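5,10-methylenetetrahydrofolate dehydrogenase (Bombyx mori, PDB 5ZF1) probably oxidises 5,10-methylenetetrahydrofolate to 5,10-methenyltetrahydrofolate with NADP+ as the hydride acceptor, a step of one-carbon folate metabolism. Local coordinates at residues M12-E17 with T281-M286; I94-P99 with D111-E116; R129-L134 with V170-A175; E147-F152 with T236-G241; V162-S167 with A208-A213. All coordinates share one frame; numbering follows the deposited sequence.

Interaction 1 of 5, residues M12-E17 with T281-M286; sequences MEIKKE and TVAMLM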
# COMPACT_ATOMS: atom_id res chain seq x y z
N MET B 12 -13.80 10.51 -23.53
CA MET B 12 -13.73 11.44 -24.66
C MET B 12 -13.34 12.84 -24.19
O MET B 12 -12.45 13.47 -24.77
CB MET B 12 -15.06 11.46 -25.42
CG MET B 12 -15.00 12.25 -26.73
SD MET B 12 -13.65 11.72 -27.81
CE MET B 12 -13.93 9.95 -27.87
N GLU B 13 -14.00 13.35 -23.14
CA GLU B 13 -13.64 14.66 -22.60
C GLU B 13 -12.17 14.71 -22.22
O GLU B 13 -11.45 15.65 -22.58
CB GLU B 13 -14.49 15.00 -21.37
CG GLU B 13 -15.97 15.20 -21.62
CD GLU B 13 -16.71 15.55 -20.34
OE1 GLU B 13 -16.20 16.38 -19.55
OE2 GLU B 13 -17.81 15.00 -20.11
N ILE B 14 -11.71 13.69 -21.50
CA ILE B 14 -10.32 13.62 -21.06
C ILE B 14 -9.37 13.55 -22.25
O ILE B 14 -8.33 14.23 -22.28
CB ILE B 14 -10.16 12.41 -20.11
CG1 ILE B 14 -10.73 12.75 -18.73
CG2 ILE B 14 -8.73 11.98 -19.99
CD1 ILE B 14 -10.91 11.54 -17.84
N LYS B 15 -9.70 12.73 -23.26
CA LYS B 15 -8.82 12.59 -24.42
C LYS B 15 -8.74 13.90 -25.20
O LYS B 15 -7.68 14.23 -25.75
CB LYS B 15 -9.30 11.45 -25.31
CG LYS B 15 -8.88 10.07 -24.80
CD LYS B 15 -9.36 8.94 -25.69
CE LYS B 15 -10.87 8.76 -25.59
NZ LYS B 15 -11.29 7.49 -26.23
N LYS B 16 -9.83 14.67 -25.24
CA LYS B 16 -9.78 15.97 -25.90
C LYS B 16 -8.87 16.94 -25.15
O LYS B 16 -8.10 17.67 -25.78
CB LYS B 16 -11.18 16.55 -26.03
CG LYS B 16 -12.09 15.78 -26.97
CD LYS B 16 -13.41 16.50 -27.16
CE LYS B 16 -14.40 15.67 -27.98
NZ LYS B 16 -15.68 16.41 -28.19
N GLU B 17 -8.95 16.95 -23.82
CA GLU B 17 -8.06 17.79 -23.03
C GLU B 17 -6.61 17.38 -23.22
O GLU B 17 -5.73 18.22 -23.42
CB GLU B 17 -8.43 17.74 -21.55
CG GLU B 17 -9.76 18.35 -21.21
CD GLU B 17 -10.21 18.04 -19.80
OE1 GLU B 17 -9.38 17.53 -19.00
OE2 GLU B 17 -11.38 18.30 -19.48
N THR B 281 -9.91 3.66 -18.55
CA THR B 281 -8.58 3.10 -18.31
C THR B 281 -7.62 3.47 -19.43
O THR B 281 -6.47 3.87 -19.19
CB THR B 281 -8.68 1.58 -18.15
OG1 THR B 281 -9.51 1.28 -17.02
CG2 THR B 281 -7.31 0.95 -17.99
N VAL B 282 -8.07 3.35 -20.68
CA VAL B 282 -7.20 3.66 -21.81
C VAL B 282 -6.81 5.13 -21.81
O VAL B 282 -5.65 5.49 -22.05
CB VAL B 282 -7.87 3.23 -23.12
CG1 VAL B 282 -7.13 3.80 -24.30
CG2 VAL B 282 -7.87 1.71 -23.22
N ALA B 283 -7.77 6.02 -21.51
CA ALA B 283 -7.47 7.45 -21.40
C ALA B 283 -6.46 7.71 -20.30
O ALA B 283 -5.57 8.55 -20.46
CB ALA B 283 -8.75 8.24 -21.14
N MET B 284 -6.57 6.99 -19.18
CA MET B 284 -5.58 7.18 -18.12
C MET B 284 -4.22 6.62 -18.49
O MET B 284 -3.20 7.16 -18.03
CB MET B 284 -6.09 6.55 -16.82
CG MET B 284 -7.26 7.29 -16.22
SD MET B 284 -6.87 8.99 -15.82
CE MET B 284 -7.82 9.75 -17.09
N LEU B 285 -4.16 5.54 -19.29
CA LEU B 285 -2.87 5.10 -19.81
C LEU B 285 -2.21 6.20 -20.64
O LEU B 285 -0.99 6.37 -20.61
CB LEU B 285 -3.02 3.85 -20.68
CG LEU B 285 -3.30 2.51 -19.99
CD1 LEU B 285 -3.60 1.44 -21.03
CD2 LEU B 285 -2.11 2.12 -19.10
N MET B 286 -3.02 6.94 -21.40
CA MET B 286 -2.48 8.05 -22.19
C MET B 286 -2.00 9.18 -21.28
O MET B 286 -0.93 9.76 -21.51
CB MET B 286 -3.55 8.55 -23.17
CG MET B 286 -3.95 7.51 -24.19
SD MET B 286 -2.56 6.78 -25.08
CE MET B 286 -2.80 5.04 -24.73

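Interaction 2 of 5, residues I94-P99 with D111-E116; sequences ILVQLP and DAIAPE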
# COMPACT_ATOMS: atom_id res chain seq x y z
N ILE B 94 6.57 2.06 -21.69
CA ILE B 94 6.57 0.64 -22.03
C ILE B 94 5.41 -0.02 -21.32
O ILE B 94 5.23 0.16 -20.11
CB ILE B 94 7.89 -0.04 -21.61
CG1 ILE B 94 9.09 0.57 -22.34
CG2 ILE B 94 7.78 -1.55 -21.88
CD1 ILE B 94 10.42 0.43 -21.58
N LEU B 95 4.61 -0.76 -22.08
CA LEU B 95 3.52 -1.57 -21.54
C LEU B 95 3.70 -3.01 -21.99
O LEU B 95 4.11 -3.27 -23.12
CB LEU B 95 2.15 -1.09 -22.03
CG LEU B 95 1.44 0.16 -21.52
CD1 LEU B 95 0.06 0.23 -22.17
CD2 LEU B 95 1.33 0.16 -20.00
N VAL B 96 3.39 -3.95 -21.10
CA VAL B 96 3.26 -5.35 -21.47
C VAL B 96 1.80 -5.74 -21.30
O VAL B 96 1.23 -5.60 -20.21
CB VAL B 96 4.19 -6.25 -20.62
CG1 VAL B 96 4.04 -7.71 -21.03
CG2 VAL B 96 5.63 -5.80 -20.80
N GLN B 97 1.17 -6.19 -22.38
CA GLN B 97 -0.22 -6.61 -22.31
C GLN B 97 -0.36 -7.81 -21.38
O GLN B 97 0.39 -8.79 -21.50
CB GLN B 97 -0.75 -6.95 -23.71
CG GLN B 97 -2.21 -7.38 -23.75
CD GLN B 97 -3.15 -6.28 -23.32
OE1 GLN B 97 -3.05 -5.15 -23.80
NE2 GLN B 97 -4.08 -6.60 -22.43
N LEU B 98 -1.34 -7.75 -20.48
CA LEU B 98 -1.33 -8.58 -19.28
C LEU B 98 -2.14 -9.88 -19.36
O LEU B 98 -2.84 -10.23 -18.40
CB LEU B 98 -1.81 -7.77 -18.08
CG LEU B 98 -1.18 -8.27 -16.78
CD1 LEU B 98 0.31 -8.42 -17.00
CD2 LEU B 98 -1.49 -7.34 -15.63
N PRO B 99 -2.12 -10.59 -20.47
CA PRO B 99 -2.17 -12.05 -20.38
C PRO B 99 -0.89 -12.66 -20.94
O PRO B 99 -0.77 -12.90 -22.14
CB PRO B 99 -3.40 -12.43 -21.21
CG PRO B 99 -3.88 -11.13 -21.84
CD PRO B 99 -2.77 -10.15 -21.71
N ASP B 111 8.68 -5.81 -12.84
CA ASP B 111 9.82 -5.15 -12.20
C ASP B 111 11.01 -4.97 -13.13
O ASP B 111 11.96 -4.28 -12.76
CB ASP B 111 10.23 -5.93 -10.94
CG ASP B 111 9.14 -5.92 -9.88
OD1 ASP B 111 8.31 -4.99 -9.89
OD2 ASP B 111 9.11 -6.82 -9.01
N ALA B 112 10.96 -5.54 -14.34
CA ALA B 112 11.99 -5.32 -15.34
C ALA B 112 11.81 -4.01 -16.09
O ALA B 112 12.78 -3.48 -16.64
CB ALA B 112 12.02 -6.48 -16.35
N ILE B 113 10.58 -3.49 -16.15
CA ILE B 113 10.34 -2.22 -16.83
C ILE B 113 10.90 -1.09 -15.98
O ILE B 113 10.64 -1.00 -14.78
CB ILE B 113 8.84 -2.03 -17.09
CG1 ILE B 113 8.30 -3.22 -17.89
CG2 ILE B 113 8.58 -0.71 -17.81
CD1 ILE B 113 6.79 -3.17 -18.13
N ALA B 114 11.66 -0.19 -16.61
CA ALA B 114 12.20 0.95 -15.89
C ALA B 114 11.05 1.72 -15.24
O ALA B 114 10.08 2.06 -15.92
CB ALA B 114 12.98 1.86 -16.85
N PRO B 115 11.12 2.00 -13.93
CA PRO B 115 9.99 2.69 -13.27
C PRO B 115 9.60 3.97 -13.96
O PRO B 115 8.41 4.30 -14.02
CB PRO B 115 10.52 2.95 -11.86
CG PRO B 115 11.53 1.86 -11.63
CD PRO B 115 12.17 1.60 -12.96
N GLU B 116 10.57 4.70 -14.50
CA GLU B 116 10.32 5.97 -15.17
C GLU B 116 9.52 5.82 -16.46
O GLU B 116 8.97 6.82 -16.95
CB GLU B 116 11.66 6.65 -15.49
CG GLU B 116 12.50 7.01 -14.27
CD GLU B 116 13.38 5.86 -13.76
OE1 GLU B 116 13.38 4.75 -14.35
OE2 GLU B 116 14.10 6.08 -12.75

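Interaction 3 of 5, residues R129-L134 with V170-A175; sequences RLCVDL and VGMPIA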
# COMPACT_ATOMS: atom_id res chain seq x y z
N ARG B 129 5.65 3.98 -4.00
CA ARG B 129 5.40 5.42 -3.89
C ARG B 129 3.91 5.71 -3.76
O ARG B 129 3.51 6.61 -3.01
CB ARG B 129 6.02 6.14 -5.09
CG ARG B 129 7.57 6.11 -5.09
CD ARG B 129 8.17 6.91 -6.25
NE ARG B 129 7.80 8.32 -6.18
CZ ARG B 129 8.44 9.24 -5.47
NH1 ARG B 129 9.51 8.91 -4.75
NH2 ARG B 129 8.02 10.49 -5.48
N LEU B 130 3.07 4.96 -4.47
CA LEU B 130 1.63 5.13 -4.30
C LEU B 130 1.23 4.91 -2.85
O LEU B 130 0.44 5.67 -2.28
CB LEU B 130 0.86 4.15 -5.19
CG LEU B 130 -0.66 4.18 -5.05
CD1 LEU B 130 -1.18 5.51 -5.52
CD2 LEU B 130 -1.33 3.05 -5.80
N CYS B 131 1.79 3.87 -2.23
CA CYS B 131 1.29 3.44 -0.94
C CYS B 131 1.80 4.31 0.20
O CYS B 131 1.16 4.36 1.26
CB CYS B 131 1.64 1.96 -0.73
SG CYS B 131 0.61 0.89 -1.78
N VAL B 132 2.89 5.04 0.00
CA VAL B 132 3.31 6.03 0.99
C VAL B 132 2.76 7.40 0.62
O VAL B 132 3.15 8.41 1.21
CB VAL B 132 4.84 6.06 1.15
CG1 VAL B 132 5.37 4.65 1.46
CG2 VAL B 132 5.52 6.62 -0.07
N ASP B 133 1.85 7.44 -0.37
CA ASP B 133 1.08 8.64 -0.70
C ASP B 133 1.99 9.76 -1.22
O ASP B 133 1.87 10.92 -0.83
CB ASP B 133 0.24 9.09 0.51
CG ASP B 133 -0.96 9.95 0.12
OD1 ASP B 133 -1.30 10.05 -1.08
OD2 ASP B 133 -1.58 10.52 1.06
N LEU B 134 2.90 9.40 -2.14
CA LEU B 134 3.94 10.16 -2.84
C LEU B 134 3.67 10.19 -4.35
O LEU B 134 3.03 9.27 -4.88
CB LEU B 134 5.30 9.52 -2.57
CG LEU B 134 6.66 10.22 -2.55
CD1 LEU B 134 6.67 11.40 -1.62
CD2 LEU B 134 7.71 9.23 -2.10
N VAL B 170 -5.67 -3.63 -9.05
CA VAL B 170 -6.86 -2.78 -9.18
C VAL B 170 -7.46 -2.43 -7.83
O VAL B 170 -7.53 -1.25 -7.48
CB VAL B 170 -7.93 -3.45 -10.08
CG1 VAL B 170 -9.20 -2.61 -10.12
CG2 VAL B 170 -7.40 -3.66 -11.49
N GLY B 171 -7.91 -3.42 -7.05
CA GLY B 171 -8.62 -3.10 -5.82
C GLY B 171 -7.74 -2.39 -4.80
O GLY B 171 -8.17 -1.41 -4.16
N MET B 172 -6.50 -2.85 -4.64
CA MET B 172 -5.63 -2.23 -3.65
C MET B 172 -5.29 -0.79 -4.04
O MET B 172 -5.40 0.11 -3.19
CB MET B 172 -4.38 -3.09 -3.43
CG MET B 172 -3.43 -2.59 -2.36
SD MET B 172 -2.24 -1.37 -3.01
CE MET B 172 -1.25 -2.41 -4.12
N PRO B 173 -4.87 -0.51 -5.27
CA PRO B 173 -4.59 0.90 -5.60
C PRO B 173 -5.83 1.78 -5.50
O PRO B 173 -5.69 2.95 -5.14
CB PRO B 173 -4.05 0.82 -7.04
CG PRO B 173 -3.57 -0.59 -7.20
CD PRO B 173 -4.48 -1.43 -6.35
N ILE B 174 -7.02 1.27 -5.79
CA ILE B 174 -8.22 2.09 -5.62
C ILE B 174 -8.40 2.47 -4.15
O ILE B 174 -8.60 3.64 -3.81
CB ILE B 174 -9.46 1.35 -6.16
CG1 ILE B 174 -9.42 1.30 -7.69
CG2 ILE B 174 -10.74 2.04 -5.64
CD1 ILE B 174 -10.55 0.52 -8.32
N ALA B 175 -8.34 1.47 -3.26
CA ALA B 175 -8.49 1.77 -1.84
C ALA B 175 -7.42 2.73 -1.35
O ALA B 175 -7.71 3.63 -0.56
CB ALA B 175 -8.46 0.47 -1.01

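Interaction 4 of 5, residues E147-F152 with T236-G241; sequences EMLKRF and TIIDVG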
# COMPACT_ATOMS: atom_id res chain seq x y z
N GLU B 147 -10.71 9.31 -11.11
CA GLU B 147 -11.06 10.41 -12.00
C GLU B 147 -12.57 10.50 -12.22
O GLU B 147 -13.12 11.60 -12.35
CB GLU B 147 -10.32 10.25 -13.34
CG GLU B 147 -10.27 11.52 -14.20
CD GLU B 147 -9.54 12.69 -13.55
OE1 GLU B 147 -8.60 12.48 -12.74
OE2 GLU B 147 -9.89 13.84 -13.87
N MET B 148 -13.27 9.36 -12.28
CA MET B 148 -14.72 9.40 -12.40
C MET B 148 -15.34 10.07 -11.18
O MET B 148 -16.28 10.88 -11.31
CB MET B 148 -15.27 7.98 -12.59
CG MET B 148 -14.78 7.31 -13.88
SD MET B 148 -15.36 5.63 -14.19
CE MET B 148 -17.04 5.68 -13.55
N LEU B 149 -14.81 9.79 -9.99
CA LEU B 149 -15.33 10.42 -8.78
C LEU B 149 -15.09 11.92 -8.78
O LEU B 149 -15.98 12.70 -8.43
CB LEU B 149 -14.70 9.80 -7.54
CG LEU B 149 -15.09 8.34 -7.28
CD1 LEU B 149 -14.12 7.70 -6.31
CD2 LEU B 149 -16.53 8.26 -6.80
N LYS B 150 -13.87 12.34 -9.16
CA LYS B 150 -13.55 13.76 -9.16
C LYS B 150 -14.34 14.51 -10.23
O LYS B 150 -14.83 15.61 -9.98
CB LYS B 150 -12.05 13.97 -9.36
CG LYS B 150 -11.21 13.35 -8.26
CD LYS B 150 -9.72 13.60 -8.46
CE LYS B 150 -9.28 14.88 -7.76
NZ LYS B 150 -9.90 16.11 -8.34
N ARG B 151 -14.46 13.93 -11.42
CA ARG B 151 -15.10 14.67 -12.50
C ARG B 151 -16.61 14.77 -12.31
O ARG B 151 -17.22 15.72 -12.80
CB ARG B 151 -14.78 14.02 -13.84
CG ARG B 151 -13.32 14.11 -14.20
CD ARG B 151 -13.02 15.36 -14.97
NE ARG B 151 -11.61 15.42 -15.34
CZ ARG B 151 -11.15 16.01 -16.44
NH1 ARG B 151 -11.99 16.58 -17.28
NH2 ARG B 151 -9.85 16.01 -16.70
N PHE B 152 -17.22 13.83 -11.60
CA PHE B 152 -18.65 13.90 -11.35
C PHE B 152 -18.97 14.53 -10.00
O PHE B 152 -20.14 14.48 -9.57
CB PHE B 152 -19.28 12.51 -11.49
CG PHE B 152 -19.33 12.03 -12.92
CD1 PHE B 152 -20.29 12.52 -13.79
CD2 PHE B 152 -18.41 11.11 -13.39
CE1 PHE B 152 -20.33 12.09 -15.11
CE2 PHE B 152 -18.45 10.67 -14.71
CZ PHE B 152 -19.41 11.16 -15.57
N THR B 236 -23.17 6.38 -4.31
CA THR B 236 -22.53 6.30 -5.61
C THR B 236 -22.01 4.89 -5.79
O THR B 236 -21.29 4.40 -4.92
CB THR B 236 -21.39 7.31 -5.71
OG1 THR B 236 -21.92 8.64 -5.56
CG2 THR B 236 -20.66 7.19 -7.02
N ILE B 237 -22.36 4.27 -6.90
CA ILE B 237 -22.00 2.88 -7.21
C ILE B 237 -21.18 2.88 -8.48
O ILE B 237 -21.67 3.28 -9.54
CB ILE B 237 -23.25 2.00 -7.36
CG1 ILE B 237 -24.22 2.20 -6.20
CG2 ILE B 237 -22.84 0.52 -7.59
CD1 ILE B 237 -23.76 1.63 -4.89
N ILE B 238 -19.94 2.41 -8.39
CA ILE B 238 -19.07 2.27 -9.56
C ILE B 238 -18.70 0.80 -9.71
O ILE B 238 -18.07 0.22 -8.82
CB ILE B 238 -17.81 3.13 -9.45
CG1 ILE B 238 -18.21 4.61 -9.47
CG2 ILE B 238 -16.84 2.79 -10.59
CD1 ILE B 238 -17.11 5.56 -9.08
N ASP B 239 -19.11 0.21 -10.84
CA ASP B 239 -18.74 -1.15 -11.22
C ASP B 239 -17.51 -1.09 -12.13
O ASP B 239 -17.59 -0.60 -13.26
CB ASP B 239 -19.93 -1.83 -11.89
CG ASP B 239 -19.72 -3.32 -12.10
OD1 ASP B 239 -18.60 -3.81 -11.85
OD2 ASP B 239 -20.69 -4.01 -12.50
N VAL B 240 -16.38 -1.61 -11.64
CA VAL B 240 -15.14 -1.52 -12.40
C VAL B 240 -15.19 -2.41 -13.64
O VAL B 240 -14.52 -2.14 -14.65
CB VAL B 240 -13.93 -1.84 -11.49
CG1 VAL B 240 -12.63 -1.75 -12.26
CG2 VAL B 240 -13.90 -0.87 -10.32
N GLY B 241 -16.01 -3.46 -13.61
CA GLY B 241 -16.16 -4.33 -14.76
C GLY B 241 -15.15 -5.45 -14.85
O GLY B 241 -14.90 -5.96 -15.95

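Interaction 5 of 5, residues V162-S167 with A208-A213; sequences VVIGRS and AYCRNA. With SO4 (sulfate ion), chain E.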
# COMPACT_ATOMS: atom_id res chain seq x y z
N VAL B 162 -16.68 1.86 0.43
CA VAL B 162 -16.40 0.42 0.48
C VAL B 162 -15.81 0.04 -0.86
O VAL B 162 -16.40 0.32 -1.91
CB VAL B 162 -17.67 -0.39 0.79
CG1 VAL B 162 -17.39 -1.92 0.63
CG2 VAL B 162 -18.19 -0.06 2.17
N VAL B 163 -14.66 -0.64 -0.85
CA VAL B 163 -14.07 -1.19 -2.06
C VAL B 163 -14.20 -2.70 -1.93
O VAL B 163 -13.67 -3.27 -0.97
CB VAL B 163 -12.60 -0.79 -2.22
CG1 VAL B 163 -12.03 -1.42 -3.50
CG2 VAL B 163 -12.43 0.75 -2.25
N ILE B 164 -14.90 -3.33 -2.88
CA ILE B 164 -15.07 -4.78 -2.88
C ILE B 164 -14.03 -5.34 -3.84
O ILE B 164 -14.16 -5.19 -5.05
CB ILE B 164 -16.50 -5.20 -3.29
CG1 ILE B 164 -17.53 -4.53 -2.39
CG2 ILE B 164 -16.64 -6.75 -3.20
CD1 ILE B 164 -18.96 -4.73 -2.80
N GLY B 165 -12.98 -5.95 -3.30
CA GLY B 165 -11.88 -6.43 -4.12
C GLY B 165 -10.59 -5.84 -3.60
O GLY B 165 -10.48 -4.65 -3.31
N ARG B 166 -9.58 -6.71 -3.43
CA ARG B 166 -8.27 -6.34 -2.89
C ARG B 166 -7.13 -6.65 -3.86
O ARG B 166 -5.96 -6.71 -3.43
CB ARG B 166 -8.02 -7.03 -1.55
CG ARG B 166 -8.01 -8.56 -1.65
CD ARG B 166 -7.79 -9.22 -0.30
NE ARG B 166 -7.96 -10.67 -0.47
CZ ARG B 166 -7.89 -11.57 0.50
NH1 ARG B 166 -7.64 -11.20 1.75
NH2 ARG B 166 -8.08 -12.85 0.22
N SER B 167 -7.42 -6.85 -5.14
CA SER B 167 -6.37 -7.23 -6.09
C SER B 167 -5.25 -6.20 -6.11
O SER B 167 -5.47 -4.99 -5.98
CB SER B 167 -6.96 -7.42 -7.49
OG SER B 167 -7.35 -6.17 -8.07
N ALA B 208 -23.93 -5.20 5.47
CA ALA B 208 -23.96 -4.13 6.46
C ALA B 208 -23.01 -2.99 6.09
O ALA B 208 -23.35 -1.81 6.20
CB ALA B 208 -23.62 -4.68 7.85
N TYR B 209 -21.79 -3.32 5.65
CA TYR B 209 -20.88 -2.25 5.24
C TYR B 209 -21.46 -1.47 4.06
O TYR B 209 -21.33 -0.23 4.00
CB TYR B 209 -19.53 -2.82 4.86
CG TYR B 209 -18.61 -3.21 6.01
CD1 TYR B 209 -18.11 -2.26 6.89
CD2 TYR B 209 -18.22 -4.54 6.18
CE1 TYR B 209 -17.24 -2.63 7.91
CE2 TYR B 209 -17.36 -4.92 7.18
CZ TYR B 209 -16.88 -3.96 8.05
OH TYR B 209 -16.02 -4.33 9.03
N CYS B 210 -22.07 -2.17 3.10
CA CYS B 210 -22.58 -1.50 1.91
C CYS B 210 -23.75 -0.60 2.26
O CYS B 210 -23.85 0.51 1.72
CB CYS B 210 -23.00 -2.53 0.86
SG CYS B 210 -21.63 -3.32 0.00
N ARG B 211 -24.60 -1.03 3.20
CA ARG B 211 -25.76 -0.22 3.56
C ARG B 211 -25.36 1.08 4.20
O ARG B 211 -26.15 2.04 4.18
CB ARG B 211 -26.67 -0.98 4.53
CG ARG B 211 -27.44 -2.09 3.91
CD ARG B 211 -28.55 -2.58 4.88
NE ARG B 211 -28.04 -2.94 6.21
CZ ARG B 211 -27.67 -4.17 6.55
NH1 ARG B 211 -27.74 -5.16 5.66
NH2 ARG B 211 -27.22 -4.42 7.78
N ASN B 212 -24.18 1.14 4.80
CA ASN B 212 -23.72 2.36 5.44
C ASN B 212 -22.76 3.15 4.57
O ASN B 212 -22.20 4.15 5.04
CB ASN B 212 -23.07 2.03 6.79
CG ASN B 212 -24.07 1.44 7.77
OD1 ASN B 212 -23.98 0.26 8.14
ND2 ASN B 212 -25.06 2.23 8.15
N ALA B 213 -22.56 2.75 3.32
CA ALA B 213 -21.54 3.35 2.47
C ALA B 213 -22.12 4.49 1.65
O ALA B 213 -23.20 4.36 1.08
CB ALA B 213 -20.93 2.30 1.52
S SO4 E . -11.01 -10.41 -3.99
O1 SO4 E . -9.95 -9.47 -4.35
O2 SO4 E . -12.33 -9.85 -3.83
O3 SO4 E . -11.06 -11.39 -5.08
O4 SO4 E . -10.65 -11.12 -2.75

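Interaction 1 of 5, residues M12-E17 with T281-M286
K15 and A283 lie opposite each other where two nearly parallel helical segments meet, their axes 9.5 Å apart at closest approach and their N-to-C directions 17° apart. I14 is the residue common to both halves of the contact. A283 is the small surface that it and K15 meet. The CB of A283 points toward residues 12-17 and meets I14 CG2 at 3.9 Å. K15 flanks the same methyl with its aliphatic part, and K15 CG is 4.1 Å from A283 CB.

The second half of the contact is I14 against M284. I14 CG2 reaches both A283 and M284 CE, while I14 CD1 reaches M284 CE alone. M284 starts out pointing away. Bends at its second and third torsions bring the methyl back, and M284 CE comes to 3.6 Å from I14 CD1. The two side chains cross at about a right angle. No hydrogen bond joins the segments.

The contact joins the first long helix, 7-26, to the C-terminal helix 277-298, from the two family regions of the chain. Helix 140-151 covers one flank, with E147 against I14 and L143 against M284. Helix 44-60 lies on another, where F59 and V60 touch K15.

Interaction 2 of 5, residues I94-P99 with D111-E116
I113 turns its side chain toward strand 93-96 and spans I94 and V96. Each of its two branches has one partner. The short branch meets I94: I113 CG2 sits 3.9 Å from I94 CB, so the methyl rests against the root of the other isoleucine. The long branch reaches V96, with I113 CD1 at 3.9 Å from V96 CG2, and here the two side chains cross obliquely. I113 has CG1 anti to its carbonyl carbon and CG2 anti to its backbone N (chi1 -56°), which spreads the branches along the strand. V96 offers the methyl that lies beside its own backbone N.

The strand is an outermost one of the three-stranded parallel sheet in the catalytic domain. I94 and V96 point to one face, where helix 75-87 and the I113 turn pack, while L95 points to the other and touches K53 of helix 44-60. This is parallel alpha/beta packing, with helices on both faces of the edge strand. I113 follows directly on helix 106-112. With an alanine in place of I113 both touching branches are lost, which would probably leave a gap over I94 and V96.

The backbone around I113 is held by the preceding helix 75-87. Its N86 bonds to A112 O through ND2 and to A114 N through OD1. From the same helix I82 touches I113, and L85 touches I94.

Interaction 3 of 5, residues R129-L134 with V170-A175
L130 and C131, in the last turn of helix 124-131, meet P173 and M172 in the first turn of helix 171-178. The tight part is two close pairs. L130 CD2 comes to 3.7 Å from P173 CB, and within these two segments P173 CA follows at 3.9 Å. The leucine methyl therefore lies against the proline where its ring joins the backbone, and the side chains cross at about a right angle. L130 reaches this place with CG anti to the backbone N (chi1 177°).

C131 SG meets M172 SD at 3.8 Å. M172 gets there by folding at its second and third torsions, which carries its far end toward residues 129-134. The second subunit closes in here: its C131 packs on both C131 and M172.

The loose side is the end of helix 124-131. D133 is the C-prime residue of a Schellman motif: L134 N bonds to R129 O and D133 N to L130 O. This turn takes D133 and L134 away from residues 170-175. D133 meets the chain just after helix 171-178, where its OD2 accepts a hydrogen bond from D181 N. L134 lies against R107 of the second subunit, so this side is not simply open.

The touching groups are carbon and sulfur, and no hydrogen bond crosses. The contact therefore rests on apolar packing, part of it at the subunit interface.

Interaction 4 of 5, residues E147-F152 with T236-G241
I238 of strand 236-239 takes the apolar contacts of M148 and L149 on helix 140-151. Its long branch meets the leucine: I238 CD1 is 3.6 Å from L149 CD2, and the two side chains cross at a slant. Its short branch meets the methionine more loosely, with I238 CG2 at 4.1 Å from M148 CE. These two chains run past each other in opposite directions. L149 CD2 also lies 4.3 Å from T236 CG2.

The polar contacts stay within each segment. R151 NE forms a salt-bridging hydrogen bond with E147 OE2 at 2.8 Å, one helical turn back. The N-H...O angle is 166°, and the oxygen uses its anti lone pair, close to the guanidinium plane. On the strand side D239 OD1 accepts from G241 N at 3.2 Å. This is an Asx turn, with the N-H approaching from above the carboxylate plane.

The short segments 147-151 and 236-239 run at 147°. A helix on one face of a parallel sheet fits the Rossmann-type NAD(P)-binding domain.

Interaction 5 of 5, residues V162-S167 with A208-A213
V162 and I164 of strand 160-164 carry the first shell against the end of helix 203-211. V162 does most of it with one methyl: V162 CG2 lies 3.7 Å from A213 CB and 3.6 Å from Y209 O. CG1 is anti to the backbone N (chi1 172°), which leaves CG2 beside that N and facing the helix end. I164 adds its far end, with I164 CD1 at 4.1 Å from C210 SG. Y209 takes part through its CB, and its ring leads away toward T195 and C197.

Just beyond the strand the backbone binds a sulfate ion, probably from the crystallisation liquor. R166 N donates to SO4 O1 at 2.9 Å, and the bond is nearly straight (174°). R199 NE and T220 OG1 also hold the ion. At G165's backbone angles a side chain would jam against the carbonyl of I164. R166, extended from CG to NE, carries its guanidinium to D191 of the second subunit, where NH1 forms a salt bridge. The site is consistent with a cofactor-phosphate position of the Rossmann fold.

Helix 203-211 belongs to a beta-alpha-beta crossover from strand 193-197 to strand 215-218. Strand 160-164 lies between those two, and the helix packs over it.

Interaction 1 joins segments near the two ends of the chain, and the other four are nested within its loop. It reaches interaction 4 by a salt bridge, E17 OE1 to R151 NH2 at 2.8 Å, and interaction 2 by packing of L285 CD1 on L95 CD1 at 4.0 Å. Interactions 3, 4 and 5 belong to the NAD(P)-binding region. Interactions 3 and 5 join where M172 N meets S167 O at 2.7 Å, a probable hydrogen bond next to the sulfate-binding loop, and both touch the second subunit. V170 and V240 pack between interactions 3 and 4. Interaction 2 touches only interaction 1 of the other four, and its centre is about 30 Å from that of interaction 5.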